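Local coordinates for Alpha/beta hydrolase (Streptomyces albidoflavus, PDB 6KSU), which probably catalyses the heterochiral macrolactamization of non-ribosomal peptides, as a cyclase related to penicillin-binding proteins, at residues E24-F35 against L49-Y60; H315-H325 against L336-L344. All coordinates share one frame; numbering follows the deposited sequence.

Contacts 1 and 2 illustrate how one antiparallel sheet can carry quite different chemistry along its width. Their centres lie about 17 Å apart, and both segments of contact 1 precede those of contact 2 in the sequence. Contact 1 sets helix 23-41 against the hairpin of strands 46-53 and 56-63, the latter an outermost strand of the sheet. Contact 2 pairs strands 322-329 and 332-339 deeper in it. Strand 344-350 bridges the two, lying between 46-53 and 332-339, and Tyr52 CD2 comes within 3.6 Å of Ser343 O. The N-terminal part of the chain is thereby built into the same sheet as residues far later in sequence, as in the beta-lactamase family.

Contact 1 (E24-F35 against L49-Y60); sequences EGAERDAVGALF and LSVYRDGALSEY
Tyr60 and Phe35 meet across this helix-on-hairpin contact because their first torsions send them in complementary directions. The Tyr60 ring is set beside its backbone N (chi1 -47°) and rises toward the helix, whereas the Phe35 ring stands anti to its backbone N (chi1 175°) and drops toward the strands. Tyr60 slides past Phe35 in the opposite direction, leaving its CB 3.6 Å from Phe35 CD2, and Tyr60 OH donates to Arg28 O at 2.7 Å. That carbonyl, already accepting from Gly32 N, has two donors. Gly32 lets the ring come close, its CA 3.3 Å from Tyr60 CE1. Beneath the helix, Leu49 CB sits over one face of Phe35 in a CH-pi contact, 19° off the ring normal, and Val31 CG1 touches both Leu49 CD2, at 3.7 Å, and Tyr60 CE2. Here the N-terminal helix packs on one face of the antiparallel sheet, as in beta-lactamase-like folds, Phe35 and Leu49 also touching Leu348 of strand 344-350.

Nearer the type I' turn, polar groups take over. Glu27 OE1 stands over one face of the Arg53 guanidinium, 3.3 Å from Arg53 NH1, a salt bridge of charge alone; the hydrogen bond of Arg53 NH1 goes instead to Ala369 O. Glu24 OE1 approaches Asp54 OD1 to 3.3 Å, and Arg28 NH2, salt-bridged to Glu24, probably offsets some of the repulsion. The helix is thus held by an apolar patch at the Val31-Phe35 end and one directional bond, while at the turn end the non-directional Glu27-Arg53 attraction is set against the close carboxylates of Glu24 and Asp54.

Contact 2 (H315-H325 against L336-L344); sequences HGTGDGAWYGH and LRIHPDRSL
His339 crosses Trp322 at about a right angle in the antiparallel hairpin of strands 322-329 and 332-339, where Tyr323 pairs with Ile338. With CG anti to its backbone N (chi1 -168°), the histidine lays CB over the six-membered ring of Trp322, 3.7 Å from the centroid, and turns its imidazole edge toward the face of the five-membered ring. His339 ND1 accepts from Arg342 N, and NE2 donates almost straight (177°) to Asp319 O at 2.8 Å. The loop before strand 322-329 is thus tied to the end of the partner strand, whose turn into strand 344-350 carries a G1 bulge, Ser343 and Leu344 opposite His339. Leu344 CD2 meets the indole at its edge, 3.4 Å from Trp322 CH2.

On Trp322's side of the sheet, Arg337 bends at chi2 (-69°) and reaches across Gly324 toward His315. Its NH1 donates to Leu336 O at 2.8 Å, an oxygen that His325 N reaches from the opposite face of its plane; NH1 is also salt-bridged to Asp326. His315 NE2 is hydrogen-bonded to Leu304 O, and at the in-plane NE edge of the guanidinium a water accepts from Arg337 NE at 2.8 Å and lies 2.7 Å from His315 ND1.

Contact 1 (E24-F35 against L49-Y60)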
loop_
_atom_site.group_PDB
_atom_site.type_symbol
_atom_site.label_atom_id
_atom_site.label_comp_id
_atom_site.label_asym_id
_atom_site.label_seq_id
_atom_site.Cartn_x
_atom_site.Cartn_y
_atom_site.Cartn_z
ATOM N N GLU A 24 -16.146 14.287 24.182
ATOM C CA GLU A 24 -15.243 14.273 23.035
ATOM C C GLU A 24 -13.854 14.775 23.425
ATOM O O GLU A 24 -12.839 14.196 23.015
ATOM C CB GLU A 24 -15.831 15.104 21.889
ATOM C CG GLU A 24 -16.937 14.393 21.104
ATOM C CD GLU A 24 -17.830 15.353 20.324
ATOM O OE1 GLU A 24 -17.350 15.955 19.339
ATOM O OE2 GLU A 24 -19.017 15.506 20.692
ATOM N N GLY A 25 -13.789 15.830 24.243
ATOM C CA GLY A 25 -12.500 16.319 24.708
ATOM C C GLY A 25 -11.744 15.289 25.520
ATOM O O GLY A 25 -10.519 15.174 25.416
ATOM N N ALA A 26 -12.463 14.516 26.337
ATOM C CA ALA A 26 -11.834 13.406 27.038
ATOM C C ALA A 26 -11.208 12.411 26.059
ATOM O O ALA A 26 -10.111 11.892 26.306
ATOM C CB ALA A 26 -12.859 12.712 27.941
ATOM N N GLU A 27 -11.887 12.136 24.935
ATOM C CA GLU A 27 -11.381 11.131 24.002
ATOM C C GLU A 27 -10.088 11.587 23.338
ATOM O O GLU A 27 -9.119 10.817 23.262
ATOM C CB GLU A 27 -12.432 10.809 22.946
ATOM C CG GLU A 27 -13.686 10.188 23.491
ATOM C CD GLU A 27 -14.661 9.828 22.395
ATOM O OE1 GLU A 27 -14.766 10.597 21.409
ATOM O OE2 GLU A 27 -15.319 8.772 22.515
ATOM N N ARG A 28 -10.051 12.833 22.851
ATOM C CA ARG A 28 -8.828 13.336 22.231
ATOM C C ARG A 28 -7.668 13.292 23.212
ATOM O O ARG A 28 -6.528 13.014 22.827
ATOM C CB ARG A 28 -9.028 14.765 21.717
ATOM C CG ARG A 28 -10.097 14.949 20.640
ATOM C CD ARG A 28 -10.747 16.339 20.757
ATOM N NE ARG A 28 -11.992 16.444 19.995
ATOM C CZ ARG A 28 -13.035 17.188 20.360
ATOM N NH1 ARG A 28 -12.991 17.901 21.481
ATOM N NH2 ARG A 28 -14.125 17.219 19.603
ATOM N N ASP A 29 -7.937 13.575 24.488
ATOM C CA ASP A 29 -6.895 13.476 25.505
ATOM C C ASP A 29 -6.421 12.047 25.651
ATOM O O ASP A 29 -5.215 11.785 25.705
ATOM C CB ASP A 29 -7.412 13.998 26.839
ATOM C CG ASP A 29 -7.591 15.496 26.828
ATOM O OD1 ASP A 29 -6.945 16.147 25.973
ATOM O OD2 ASP A 29 -8.399 16.008 27.636
ATOM N N ALA A 30 -7.363 11.101 25.698
ATOM C CA ALA A 30 -6.986 9.700 25.799
ATOM C C ALA A 30 -6.193 9.245 24.586
ATOM O O ALA A 30 -5.290 8.417 24.717
ATOM C CB ALA A 30 -8.226 8.832 25.983
ATOM N N VAL A 31 -6.498 9.767 23.402
ATOM C CA VAL A 31 -5.770 9.311 22.222
ATOM C C VAL A 31 -4.328 9.801 22.279
ATOM O O VAL A 31 -3.378 9.012 22.170
ATOM C CB VAL A 31 -6.483 9.757 20.931
ATOM C CG1 VAL A 31 -5.532 9.699 19.736
ATOM C CG2 VAL A 31 -7.683 8.891 20.666
ATOM N N GLY A 32 -4.143 11.107 22.474
ATOM C CA GLY A 32 -2.798 11.630 22.651
ATOM C C GLY A 32 -2.031 10.926 23.755
ATOM O O GLY A 32 -0.855 10.584 23.591
ATOM N N ALA A 33 -2.686 10.697 24.893
ATOM C CA ALA A 33 -2.017 9.986 25.976
ATOM C C ALA A 33 -1.697 8.558 25.567
ATOM O O ALA A 33 -0.630 8.037 25.911
ATOM C CB ALA A 33 -2.881 10.006 27.237
ATOM N N LEU A 34 -2.584 7.926 24.798
ATOM C CA LEU A 34 -2.316 6.581 24.309
ATOM C C LEU A 34 -1.147 6.587 23.334
ATOM O O LEU A 34 -0.203 5.796 23.471
ATOM C CB LEU A 34 -3.566 6.011 23.652
ATOM C CG LEU A 34 -3.442 4.533 23.309
ATOM C CD1 LEU A 34 -3.419 3.726 24.604
ATOM C CD2 LEU A 34 -4.556 4.088 22.393
ATOM N N PHE A 35 -1.189 7.501 22.358
ATOM C CA PHE A 35 -0.120 7.643 21.368
ATOM C C PHE A 35 1.240 7.839 22.031
ATOM O O PHE A 35 2.231 7.213 21.640
ATOM C CB PHE A 35 -0.474 8.822 20.451
ATOM C CG PHE A 35 0.579 9.185 19.441
ATOM C CD1 PHE A 35 0.920 8.323 18.421
ATOM C CD2 PHE A 35 1.195 10.432 19.490
ATOM C CE1 PHE A 35 1.857 8.705 17.449
ATOM C CE2 PHE A 35 2.146 10.815 18.536
ATOM C CZ PHE A 35 2.482 9.961 17.527
ATOM N N LEU A 49 0.497 11.314 14.539
ATOM C CA LEU A 49 -0.836 10.740 14.477
ATOM C C LEU A 49 -1.815 11.890 14.320
ATOM O O LEU A 49 -1.789 12.855 15.094
ATOM C CB LEU A 49 -1.159 9.895 15.719
ATOM C CG LEU A 49 -2.590 9.344 15.839
ATOM C CD1 LEU A 49 -2.836 8.129 14.894
ATOM C CD2 LEU A 49 -2.891 8.972 17.269
ATOM N N SER A 50 -2.631 11.830 13.285
ATOM C CA SER A 50 -3.647 12.851 13.079
ATOM C C SER A 50 -4.982 12.152 12.958
ATOM O O SER A 50 -5.087 11.167 12.235
ATOM C CB SER A 50 -3.346 13.681 11.832
ATOM O OG SER A 50 -2.107 14.362 11.980
ATOM N N VAL A 51 -5.982 12.644 13.680
ATOM C CA VAL A 51 -7.321 12.068 13.694
ATOM C C VAL A 51 -8.322 13.163 13.379
ATOM O O VAL A 51 -8.380 14.172 14.092
ATOM C CB VAL A 51 -7.661 11.441 15.050
ATOM C CG1 VAL A 51 -9.003 10.726 14.986
ATOM C CG2 VAL A 51 -6.536 10.530 15.505
ATOM N N TYR A 52 -9.114 12.968 12.323
ATOM C CA TYR A 52 -10.265 13.815 12.064
ATOM C C TYR A 52 -11.500 13.063 12.538
ATOM O O TYR A 52 -11.732 11.921 12.131
ATOM C CB TYR A 52 -10.365 14.197 10.590
ATOM C CG TYR A 52 -11.573 15.044 10.255
ATOM C CD1 TYR A 52 -11.577 16.437 10.446
ATOM C CD2 TYR A 52 -12.724 14.450 9.764
ATOM C CE1 TYR A 52 -12.717 17.200 10.120
ATOM C CE2 TYR A 52 -13.829 15.177 9.455
ATOM C CZ TYR A 52 -13.836 16.553 9.631
ATOM O OH TYR A 52 -14.986 17.222 9.294
ATOM N N ARG A 53 -12.269 13.691 13.424
ATOM C CA ARG A 53 -13.411 13.033 14.039
ATOM C C ARG A 53 -14.324 14.090 14.649
ATOM O O ARG A 53 -13.855 15.023 15.311
ATOM C CB ARG A 53 -12.955 12.026 15.099
ATOM C CG ARG A 53 -14.009 11.758 16.165
ATOM C CD ARG A 53 -13.892 10.375 16.773
ATOM N NE ARG A 53 -12.779 10.261 17.699
ATOM C CZ ARG A 53 -12.769 9.420 18.726
ATOM N NH1 ARG A 53 -13.819 8.635 18.947
ATOM N NH2 ARG A 53 -11.711 9.359 19.524
ATOM N N ASP A 54 -15.622 13.949 14.398
ATOM C CA ASP A 54 -16.635 14.882 14.894
ATOM C C ASP A 54 -16.416 16.288 14.349
ATOM O O ASP A 54 -16.625 17.285 15.046
ATOM C CB ASP A 54 -16.677 14.880 16.419
ATOM C CG ASP A 54 -17.280 13.608 16.970
ATOM O OD1 ASP A 54 -16.706 13.031 17.914
ATOM O OD2 ASP A 54 -18.334 13.190 16.440
ATOM N N GLY A 55 -16.016 16.364 13.079
ATOM C CA GLY A 55 -15.805 17.621 12.394
ATOM C C GLY A 55 -14.525 18.356 12.735
ATOM O O GLY A 55 -14.292 19.438 12.195
ATOM N N ALA A 56 -13.672 17.823 13.605
ATOM C CA ALA A 56 -12.475 18.566 13.952
ATOM C C ALA A 56 -11.262 17.651 13.970
ATOM O O ALA A 56 -11.369 16.427 14.081
ATOM C CB ALA A 56 -12.636 19.275 15.295
ATOM N N LEU A 57 -10.096 18.279 13.888
ATOM C CA LEU A 57 -8.831 17.599 13.696
ATOM C C LEU A 57 -8.012 17.611 14.985
ATOM O O LEU A 57 -7.910 18.646 15.653
ATOM C CB LEU A 57 -8.051 18.280 12.576
ATOM C CG LEU A 57 -6.647 17.774 12.278
ATOM C CD1 LEU A 57 -6.753 16.470 11.452
ATOM C CD2 LEU A 57 -5.862 18.854 11.534
ATOM N N SER A 58 -7.432 16.458 15.324
ATOM C CA SER A 58 -6.446 16.329 16.393
ATOM C C SER A 58 -5.108 16.009 15.750
ATOM O O SER A 58 -5.039 15.123 14.893
ATOM C CB SER A 58 -6.804 15.209 17.379
ATOM O OG SER A 58 -7.932 15.539 18.168
ATOM N N GLU A 59 -4.049 16.706 16.169
ATOM C CA GLU A 59 -2.715 16.515 15.603
ATOM C C GLU A 59 -1.737 16.204 16.721
ATOM O O GLU A 59 -1.457 17.063 17.564
ATOM C CB GLU A 59 -2.233 17.743 14.827
ATOM C CG GLU A 59 -3.178 18.281 13.776
ATOM C CD GLU A 59 -2.516 19.366 12.935
ATOM O OE1 GLU A 59 -1.947 19.012 11.878
ATOM O OE2 GLU A 59 -2.524 20.566 13.349
ATOM N N TYR A 60 -1.201 14.993 16.713
ATOM C CA TYR A 60 -0.220 14.580 17.695
ATOM C C TYR A 60 1.095 14.359 16.970
ATOM O O TYR A 60 1.105 13.906 15.821
ATOM C CB TYR A 60 -0.678 13.316 18.402
ATOM C CG TYR A 60 -2.128 13.356 18.884
ATOM C CD1 TYR A 60 -2.475 13.942 20.104
ATOM C CD2 TYR A 60 -3.147 12.795 18.125
ATOM C CE1 TYR A 60 -3.801 13.971 20.545
ATOM C CE2 TYR A 60 -4.471 12.819 18.563
ATOM C CZ TYR A 60 -4.792 13.401 19.779
ATOM O OH TYR A 60 -6.114 13.413 20.201
#

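Contact 2 (H315-H325 against L336-L344)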
loop_
_atom_site.group_PDB
_atom_site.type_symbol
_atom_site.label_atom_id
_atom_site.label_comp_id
_atom_site.label_asym_id
_atom_site.label_seq_id
_atom_site.Cartn_x
_atom_site.Cartn_y
_atom_site.Cartn_z
ATOM N N HIS A 315 -10.899 -3.262 5.004
ATOM C CA HIS A 315 -10.823 -4.184 6.130
ATOM C C HIS A 315 -12.176 -4.178 6.829
ATOM O O HIS A 315 -12.667 -3.111 7.220
ATOM C CB HIS A 315 -9.710 -3.780 7.107
ATOM C CG HIS A 315 -8.326 -4.046 6.598
ATOM N ND1 HIS A 315 -7.192 -3.755 7.327
ATOM C CD2 HIS A 315 -7.892 -4.562 5.422
ATOM C CE1 HIS A 315 -6.121 -4.082 6.623
ATOM N NE2 HIS A 315 -6.519 -4.581 5.467
ATOM N N GLY A 316 -12.783 -5.362 6.990
ATOM C CA GLY A 316 -14.131 -5.436 7.541
ATOM C C GLY A 316 -15.198 -5.348 6.467
ATOM O O GLY A 316 -14.917 -5.199 5.271
ATOM N N THR A 317 -16.466 -5.420 6.892
ATOM C CA THR A 317 -17.422 -5.651 5.806
ATOM C C THR A 317 -18.584 -4.665 5.733
ATOM O O THR A 317 -18.965 -4.261 4.622
ATOM C CB THR A 317 -17.963 -7.080 5.889
ATOM O OG1 THR A 317 -16.938 -7.990 5.475
ATOM C CG2 THR A 317 -19.152 -7.250 4.968
ATOM N N GLY A 318 -19.171 -4.260 6.859
ATOM C CA GLY A 318 -20.398 -3.497 6.683
ATOM C C GLY A 318 -20.386 -2.111 7.281
ATOM O O GLY A 318 -19.827 -1.159 6.721
ATOM N N ASP A 319 -21.034 -1.987 8.433
ATOM C CA ASP A 319 -20.801 -0.822 9.259
ATOM C C ASP A 319 -19.399 -0.834 9.832
ATOM O O ASP A 319 -18.862 0.231 10.154
ATOM C CB ASP A 319 -21.850 -0.761 10.366
ATOM C CG ASP A 319 -23.177 -0.218 9.865
ATOM O OD1 ASP A 319 -23.481 -0.391 8.653
ATOM O OD2 ASP A 319 -23.899 0.397 10.679
ATOM N N GLY A 320 -18.785 -2.004 9.936
ATOM C CA GLY A 320 -17.446 -2.128 10.466
ATOM C C GLY A 320 -16.361 -2.100 9.417
ATOM O O GLY A 320 -15.213 -2.442 9.709
ATOM N N ALA A 321 -16.689 -1.702 8.199
ATOM C CA ALA A 321 -15.727 -1.687 7.109
ATOM C C ALA A 321 -14.901 -0.405 7.151
ATOM O O ALA A 321 -15.454 0.701 7.158
ATOM C CB ALA A 321 -16.455 -1.794 5.769
ATOM N N TRP A 322 -13.580 -0.550 7.166
ATOM C CA TRP A 322 -12.688 0.595 7.088
ATOM C C TRP A 322 -11.869 0.517 5.817
ATOM O O TRP A 322 -11.559 -0.573 5.325
ATOM C CB TRP A 322 -11.728 0.671 8.274
ATOM C CG TRP A 322 -12.367 1.073 9.551
ATOM C CD1 TRP A 322 -13.220 0.322 10.307
ATOM C CD2 TRP A 322 -12.200 2.321 10.246
ATOM N NE1 TRP A 322 -13.595 1.025 11.435
ATOM C CE2 TRP A 322 -12.990 2.256 11.416
ATOM C CE3 TRP A 322 -11.465 3.482 9.995
ATOM C CZ2 TRP A 322 -13.059 3.305 12.334
ATOM C CZ3 TRP A 322 -11.536 4.526 10.910
ATOM C CH2 TRP A 322 -12.328 4.425 12.062
ATOM N N TYR A 323 -11.497 1.687 5.304
ATOM C CA TYR A 323 -10.713 1.771 4.089
ATOM C C TYR A 323 -9.403 2.478 4.381
ATOM O O TYR A 323 -9.329 3.327 5.272
ATOM C CB TYR A 323 -11.490 2.494 2.973
ATOM C CG TYR A 323 -12.846 1.861 2.727
ATOM C CD1 TYR A 323 -12.995 0.873 1.773
ATOM C CD2 TYR A 323 -13.959 2.220 3.492
ATOM C CE1 TYR A 323 -14.226 0.263 1.559
ATOM C CE2 TYR A 323 -15.189 1.627 3.287
ATOM C CZ TYR A 323 -15.324 0.649 2.314
ATOM O OH TYR A 323 -16.544 0.043 2.107
ATOM N N GLY A 324 -8.375 2.128 3.612
ATOM C CA GLY A 324 -7.130 2.853 3.694
ATOM C C GLY A 324 -6.020 2.263 2.856
ATOM O O GLY A 324 -6.259 1.744 1.762
ATOM N N HIS A 325 -4.799 2.347 3.368
ATOM C CA HIS A 325 -3.611 1.896 2.661
ATOM C C HIS A 325 -2.481 1.864 3.670
ATOM O O HIS A 325 -2.505 2.585 4.669
ATOM C CB HIS A 325 -3.258 2.827 1.494
ATOM C CG HIS A 325 -2.694 2.116 0.309
ATOM N ND1 HIS A 325 -1.432 1.559 0.310
ATOM C CD2 HIS A 325 -3.212 1.881 -0.925
ATOM C CE1 HIS A 325 -1.195 1.012 -0.872
ATOM N NE2 HIS A 325 -2.260 1.190 -1.639
ATOM N N LEU A 336 -2.981 4.784 6.794
ATOM C CA LEU A 336 -4.140 5.645 6.623
ATOM C C LEU A 336 -5.407 4.813 6.753
ATOM O O LEU A 336 -5.475 3.684 6.248
ATOM C CB LEU A 336 -4.122 6.350 5.252
ATOM C CG LEU A 336 -5.428 7.031 4.834
ATOM C CD1 LEU A 336 -5.775 8.177 5.780
ATOM C CD2 LEU A 336 -5.299 7.542 3.430
ATOM N N ARG A 337 -6.420 5.374 7.418
ATOM C CA ARG A 337 -7.673 4.657 7.629
ATOM C C ARG A 337 -8.828 5.635 7.595
ATOM O O ARG A 337 -8.778 6.678 8.259
ATOM C CB ARG A 337 -7.683 3.897 8.963
ATOM C CG ARG A 337 -6.699 2.760 9.033
ATOM C CD ARG A 337 -7.086 1.594 8.099
ATOM N NE ARG A 337 -6.242 0.424 8.319
ATOM C CZ ARG A 337 -5.021 0.269 7.806
ATOM N NH1 ARG A 337 -4.507 1.203 7.012
ATOM N NH2 ARG A 337 -4.319 -0.836 8.053
ATOM N N ILE A 338 -9.880 5.275 6.856
ATOM C CA ILE A 338 -11.026 6.148 6.604
ATOM C C ILE A 338 -12.303 5.371 6.883
ATOM O O ILE A 338 -12.463 4.243 6.403
ATOM C CB ILE A 338 -11.045 6.639 5.149
ATOM C CG1 ILE A 338 -9.738 7.337 4.772
ATOM C CG2 ILE A 338 -12.248 7.488 4.901
ATOM C CD1 ILE A 338 -9.570 7.511 3.298
ATOM N N HIS A 339 -13.222 5.969 7.625
ATOM C CA HIS A 339 -14.561 5.403 7.778
ATOM C C HIS A 339 -15.540 6.432 7.250
ATOM O O HIS A 339 -15.954 7.331 8.000
ATOM C CB HIS A 339 -14.892 5.052 9.223
ATOM C CG HIS A 339 -16.136 4.226 9.365
ATOM N ND1 HIS A 339 -17.404 4.764 9.277
ATOM C CD2 HIS A 339 -16.306 2.902 9.579
ATOM C CE1 HIS A 339 -18.300 3.811 9.453
ATOM N NE2 HIS A 339 -17.658 2.670 9.637
ATOM N N PRO A 340 -15.951 6.336 5.984
ATOM C CA PRO A 340 -16.759 7.417 5.403
ATOM C C PRO A 340 -18.028 7.707 6.182
ATOM O O PRO A 340 -18.372 8.887 6.384
ATOM C CB PRO A 340 -17.059 6.913 3.990
ATOM C CG PRO A 340 -15.988 5.907 3.731
ATOM C CD PRO A 340 -15.690 5.256 5.022
ATOM N N ASP A 341 -18.714 6.674 6.672
ATOM C CA ASP A 341 -20.052 6.941 7.190
ATOM C C ASP A 341 -19.996 7.664 8.525
ATOM O O ASP A 341 -20.839 8.530 8.796
ATOM C CB ASP A 341 -20.869 5.650 7.268
ATOM C CG ASP A 341 -21.358 5.202 5.895
ATOM O OD1 ASP A 341 -21.030 5.878 4.895
ATOM O OD2 ASP A 341 -22.079 4.189 5.812
ATOM N N ARG A 342 -18.993 7.366 9.340
ATOM C CA ARG A 342 -18.772 8.090 10.580
ATOM C C ARG A 342 -17.915 9.345 10.399
ATOM O O ARG A 342 -17.608 10.009 11.393
ATOM C CB ARG A 342 -18.137 7.152 11.613
ATOM C CG ARG A 342 -19.025 5.982 11.989
ATOM C CD ARG A 342 -18.284 4.916 12.803
ATOM N NE ARG A 342 -17.756 5.490 14.035
ATOM C CZ ARG A 342 -16.949 4.861 14.877
ATOM N NH1 ARG A 342 -16.571 3.611 14.635
ATOM N NH2 ARG A 342 -16.522 5.485 15.972
ATOM N N SER A 343 -17.537 9.695 9.165
ATOM C CA SER A 343 -16.727 10.882 8.888
ATOM C C SER A 343 -15.461 10.879 9.741
ATOM O O SER A 343 -15.152 11.844 10.457
ATOM C CB SER A 343 -17.536 12.162 9.097
ATOM O OG SER A 343 -18.663 12.208 8.238
ATOM N N LEU A 344 -14.732 9.758 9.679
ATOM C CA LEU A 344 -13.559 9.568 10.517
ATOM C C LEU A 344 -12.369 9.173 9.652
ATOM O O LEU A 344 -12.470 8.260 8.823
ATOM C CB LEU A 344 -13.834 8.511 11.580
ATOM C CG LEU A 344 -12.850 8.286 12.722
ATOM C CD1 LEU A 344 -13.552 7.352 13.664
ATOM C CD2 LEU A 344 -11.468 7.723 12.344
HETATM O O HOH W 1 -6.968 -2.053 9.462
#